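Local coordinates for protein acetyltransferase, GNAT family (Bacillus anthracis str. Sterne, PDB 3FBU) that binds coenzyme A and, as a GNAT-family acetyltransferase, probably transfers the acetyl group of acetyl-coenzyme A to an acceptor substrate, at residues E19-Y24 and R45-K50. Sequence-based numbering, arbitrary orientation.
Sequences EAVHEY and RNFVNK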
ATOM      1  N   GLU A  19      -9.191 -16.016  19.214  1.00 20.80           N
ATOM      2  CA  GLU A  19      -9.613 -14.614  19.365  1.00 21.62           C
ATOM      3  C   GLU A  19      -8.662 -13.632  18.683  1.00 19.69           C
ATOM      4  O   GLU A  19      -9.116 -12.702  18.022  1.00 20.84           O
ATOM      5  CB  GLU A  19      -9.852 -14.247  20.842  1.00 22.64           C
ATOM      6  CG  GLU A  19     -11.226 -14.738  21.352  1.00 26.40           C
ATOM      7  CD  GLU A  19     -11.617 -14.212  22.728  1.00 27.50           C
ATOM      8  OE1 GLU A  19     -10.885 -13.369  23.291  1.00 36.95           O
ATOM      9  OE2 GLU A  19     -12.668 -14.662  23.252  1.00 34.48           O
ATOM     10  N   ALA A  20      -7.364 -13.860  18.821  1.00 18.92           N
ATOM     11  CA  ALA A  20      -6.336 -13.029  18.167  1.00 19.85           C
ATOM     12  C   ALA A  20      -6.385 -13.209  16.643  1.00 18.88           C
ATOM     13  O   ALA A  20      -6.174 -12.260  15.874  1.00 19.26           O
ATOM     14  CB  ALA A  20      -4.951 -13.399  18.711  1.00 20.06           C
ATOM     15  N   VAL A  21      -6.661 -14.423  16.197  1.00 18.81           N
ATOM     16  CA  VAL A  21      -6.825 -14.648  14.756  1.00 18.89           C
ATOM     17  C   VAL A  21      -8.066 -13.923  14.239  1.00 19.13           C
ATOM     18  O   VAL A  21      -8.025 -13.269  13.184  1.00 19.20           O
ATOM     19  CB  VAL A  21      -6.880 -16.146  14.437  1.00 18.71           C
ATOM     20  CG1 VAL A  21      -7.296 -16.412  12.941  1.00 16.24           C
ATOM     21  CG2 VAL A  21      -5.528 -16.761  14.741  1.00 16.57           C
ATOM     22  N   HIS A  22      -9.153 -13.999  15.004  1.00 20.08           N
ATOM     23  CA  HIS A  22     -10.406 -13.380  14.599  1.00 20.35           C
ATOM     24  C   HIS A  22     -10.293 -11.860  14.372  1.00 20.73           C
ATOM     25  O   HIS A  22     -10.991 -11.267  13.536  1.00 21.16           O
ATOM     26  CB  HIS A  22     -11.520 -13.737  15.576  1.00 20.82           C
ATOM     27  CG  HIS A  22     -12.874 -13.403  15.057  1.00 20.86           C
ATOM     28  ND1 HIS A  22     -13.446 -14.092  14.012  1.00 20.67           N
ATOM     29  CD2 HIS A  22     -13.751 -12.427  15.400  1.00 21.53           C
ATOM     30  CE1 HIS A  22     -14.627 -13.563  13.744  1.00 22.24           C
ATOM     31  NE2 HIS A  22     -14.840 -12.554  14.573  1.00 21.23           N
ATOM     32  N   GLU A  23      -9.375 -11.224  15.075  1.00 22.07           N
ATOM     33  CA  GLU A  23      -9.164  -9.794  14.931  1.00 22.17           C
ATOM     34  C   GLU A  23      -8.914  -9.411  13.459  1.00 21.35           C
ATOM     35  O   GLU A  23      -9.313  -8.334  13.006  1.00 21.61           O
ATOM     36  CB  GLU A  23      -7.997  -9.370  15.839  1.00 22.38           C
ATOM     37  CG  GLU A  23      -7.706  -7.884  15.848  1.00 25.56           C
ATOM     38  CD  GLU A  23      -6.566  -7.533  16.810  1.00 26.58           C
ATOM     39  OE1 GLU A  23      -5.999  -8.471  17.425  1.00 33.59           O
ATOM     40  OE2 GLU A  23      -6.255  -6.333  16.952  1.00 31.80           O
ATOM     41  N   TYR A  24      -8.253 -10.293  12.705  1.00 20.62           N
ATOM     42  CA  TYR A  24      -7.996 -10.035  11.280  1.00 19.94           C
ATOM     43  C   TYR A  24      -8.842 -10.870  10.310  1.00 19.80           C
ATOM     44  O   TYR A  24      -9.149 -10.403   9.229  1.00 19.95           O
ATOM     45  CB  TYR A  24      -6.498 -10.124  10.948  1.00 19.15           C
ATOM     46  CG  TYR A  24      -5.791 -11.440  11.218  1.00 19.49           C
ATOM     47  CD1 TYR A  24      -5.745 -12.446  10.246  1.00 17.86           C
ATOM     48  CD2 TYR A  24      -5.083 -11.645  12.411  1.00 18.10           C
ATOM     49  CE1 TYR A  24      -5.083 -13.672  10.492  1.00 18.69           C
ATOM     50  CE2 TYR A  24      -4.399 -12.847  12.657  1.00 18.65           C
ATOM     51  CZ  TYR A  24      -4.390 -13.853  11.703  1.00 18.20           C
ATOM     52  OH  TYR A  24      -3.705 -15.031  11.966  1.00 18.48           O
ATOM     53  N   ARG A  45     -13.078 -20.136  14.889  1.00 19.53           N
ATOM     54  CA  ARG A  45     -12.913 -21.285  15.793  1.00 20.28           C
ATOM     55  C   ARG A  45     -12.715 -22.609  15.032  1.00 19.76           C
ATOM     56  O   ARG A  45     -11.849 -23.444  15.379  1.00 18.61           O
ATOM     57  CB  ARG A  45     -14.102 -21.365  16.763  1.00 21.41           C
ATOM     58  CG  ARG A  45     -14.110 -20.278  17.864  1.00 21.23           C
ATOM     59  CD  ARG A  45     -15.234 -20.533  18.895  1.00 26.15           C
ATOM     60  NE  ARG A  45     -16.553 -20.375  18.288  1.00 28.83           N
ATOM     61  CZ  ARG A  45     -17.384 -19.333  18.453  1.00 33.56           C
ATOM     62  NH1 ARG A  45     -17.084 -18.292  19.248  1.00 34.57           N
ATOM     63  NH2 ARG A  45     -18.563 -19.344  17.826  1.00 34.06           N
ATOM     64  N   ASN A  46     -13.519 -22.796  13.988  1.00 19.73           N
ATOM     65  CA  ASN A  46     -13.409 -23.990  13.149  1.00 20.13           C
ATOM     66  C   ASN A  46     -12.024 -24.059  12.482  1.00 19.40           C
ATOM     67  O   ASN A  46     -11.384 -25.102  12.455  1.00 19.72           O
ATOM     68  CB  ASN A  46     -14.488 -23.973  12.050  1.00 20.71           C
ATOM     69  CG  ASN A  46     -15.904 -24.259  12.566  1.00 22.11           C
ATOM     70  OD1 ASN A  46     -16.107 -24.810  13.653  1.00 24.30           O
ATOM     71  ND2 ASN A  46     -16.899 -23.902  11.744  1.00 22.26           N
ATOM     72  N   PHE A  47     -11.587 -22.936  11.942  1.00 19.82           N
ATOM     73  CA  PHE A  47     -10.279 -22.829  11.275  1.00 20.18           C
ATOM     74  C   PHE A  47      -9.144 -23.208  12.231  1.00 19.54           C
ATOM     75  O   PHE A  47      -8.297 -24.047  11.912  1.00 19.65           O
ATOM     76  CB  PHE A  47     -10.111 -21.412  10.739  1.00 20.16           C
ATOM     77  CG  PHE A  47      -8.732 -21.103  10.239  1.00 19.92           C
ATOM     78  CD1 PHE A  47      -8.269 -21.639   9.057  1.00 20.81           C
ATOM     79  CD2 PHE A  47      -7.904 -20.247  10.943  1.00 21.74           C
ATOM     80  CE1 PHE A  47      -6.974 -21.323   8.589  1.00 22.51           C
ATOM     81  CE2 PHE A  47      -6.636 -19.954  10.488  1.00 21.90           C
ATOM     82  CZ  PHE A  47      -6.177 -20.493   9.301  1.00 21.84           C
ATOM     83  N   VAL A  48      -9.137 -22.614  13.422  1.00 19.64           N
ATOM     84  CA  VAL A  48      -8.075 -22.903  14.399  1.00 20.05           C
ATOM     85  C   VAL A  48      -8.094 -24.356  14.814  1.00 20.56           C
ATOM     86  O   VAL A  48      -7.055 -25.026  14.840  1.00 20.97           O
ATOM     87  CB  VAL A  48      -8.162 -21.959  15.645  1.00 19.42           C
ATOM     88  CG1 VAL A  48      -7.131 -22.374  16.697  1.00 19.04           C
ATOM     89  CG2 VAL A  48      -7.975 -20.482  15.185  1.00 18.68           C
ATOM     90  N   ASN A  49      -9.291 -24.871  15.116  1.00 22.28           N
ATOM     91  CA  ASN A  49      -9.433 -26.260  15.505  1.00 23.11           C
ATOM     92  C   ASN A  49      -8.924 -27.194  14.427  1.00 23.66           C
ATOM     93  O   ASN A  49      -8.215 -28.152  14.713  1.00 24.90           O
ATOM     94  CB  ASN A  49     -10.903 -26.597  15.752  1.00 23.29           C
ATOM     95  CG  ASN A  49     -11.108 -28.079  15.967  1.00 25.53           C
ATOM     96  OD1 ASN A  49     -10.698 -28.614  17.013  1.00 30.64           O
ATOM     97  ND2 ASN A  49     -11.715 -28.767  14.969  1.00 27.97           N
ATOM     98  N   LYS A  50      -9.305 -26.922  13.183  1.00 24.77           N
ATOM     99  CA  LYS A  50      -8.919 -27.785  12.065  1.00 25.45           C
ATOM    100  C   LYS A  50      -7.396 -27.840  11.871  1.00 25.66           C
ATOM    101  O   LYS A  50      -6.857 -28.863  11.420  1.00 26.54           O
ATOM    102  CB  LYS A  50      -9.580 -27.282  10.793  1.00 25.92           C
ATOM    103  CG  LYS A  50      -9.191 -28.021   9.538  1.00 26.26           C
ATOM    104  CD  LYS A  50      -9.910 -27.433   8.364  1.00 28.37           C
ATOM    105  CE  LYS A  50      -9.494 -28.134   7.089  1.00 31.54           C
ATOM    106  NZ  LYS A  50     -10.179 -27.462   5.962  1.00 35.13           N
TER
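The carbonyl oxygen of Val21, whose side chain meets Phe47 and Val48, is approached from three quarters. Tyr24 N, three residues on, donates to Val21 O at 3.0 Å, Thr25 OG1 adds a weak hydrogen bond, and the Tyr24 ring lies against the same oxygen, with Val21 O 3.4 Å above the ring plane over its centre. Tyr24 can fold back this way because its chi1, near +60°, turns the ring toward Val21 O.

Between 19-24 and 45-50 the contact is apolar and slight, burying 85 Å² over both sides. Val21 reaches across with both methyls: CG1, anti to the backbone N (chi1 170°), approaches Phe47 CE2 obliquely at 4.4 Å, while CG2 meets Val48 CG2 methyl to methyl at 4.5 Å. The CA atoms of Val21 and Val48 stand 8.4 Å apart.

Helices 18-25 and 41-50 form the helical pair that in the GNAT fold connects two strands at the N-terminal side of the sheet, here 8-10 and 58-63, and in this family commonly borders the acceptor site. Coenzyme A lies about 11 Å from the Val21 side chain. Leu69 of strand 68-79 and Phe13 pack on Val21 as well, and His72 of that strand touches side chains from both helices, its ND1 hydrogen-bonded to Tyr24 OH and its ring meeting that of Phe47 with planes at about 50°. A polar link runs alongside the valines, where His22 ND1 and Thr44 OG1 share a hydrogen bond, and Arg45 makes a cation-pi contact with Trp18.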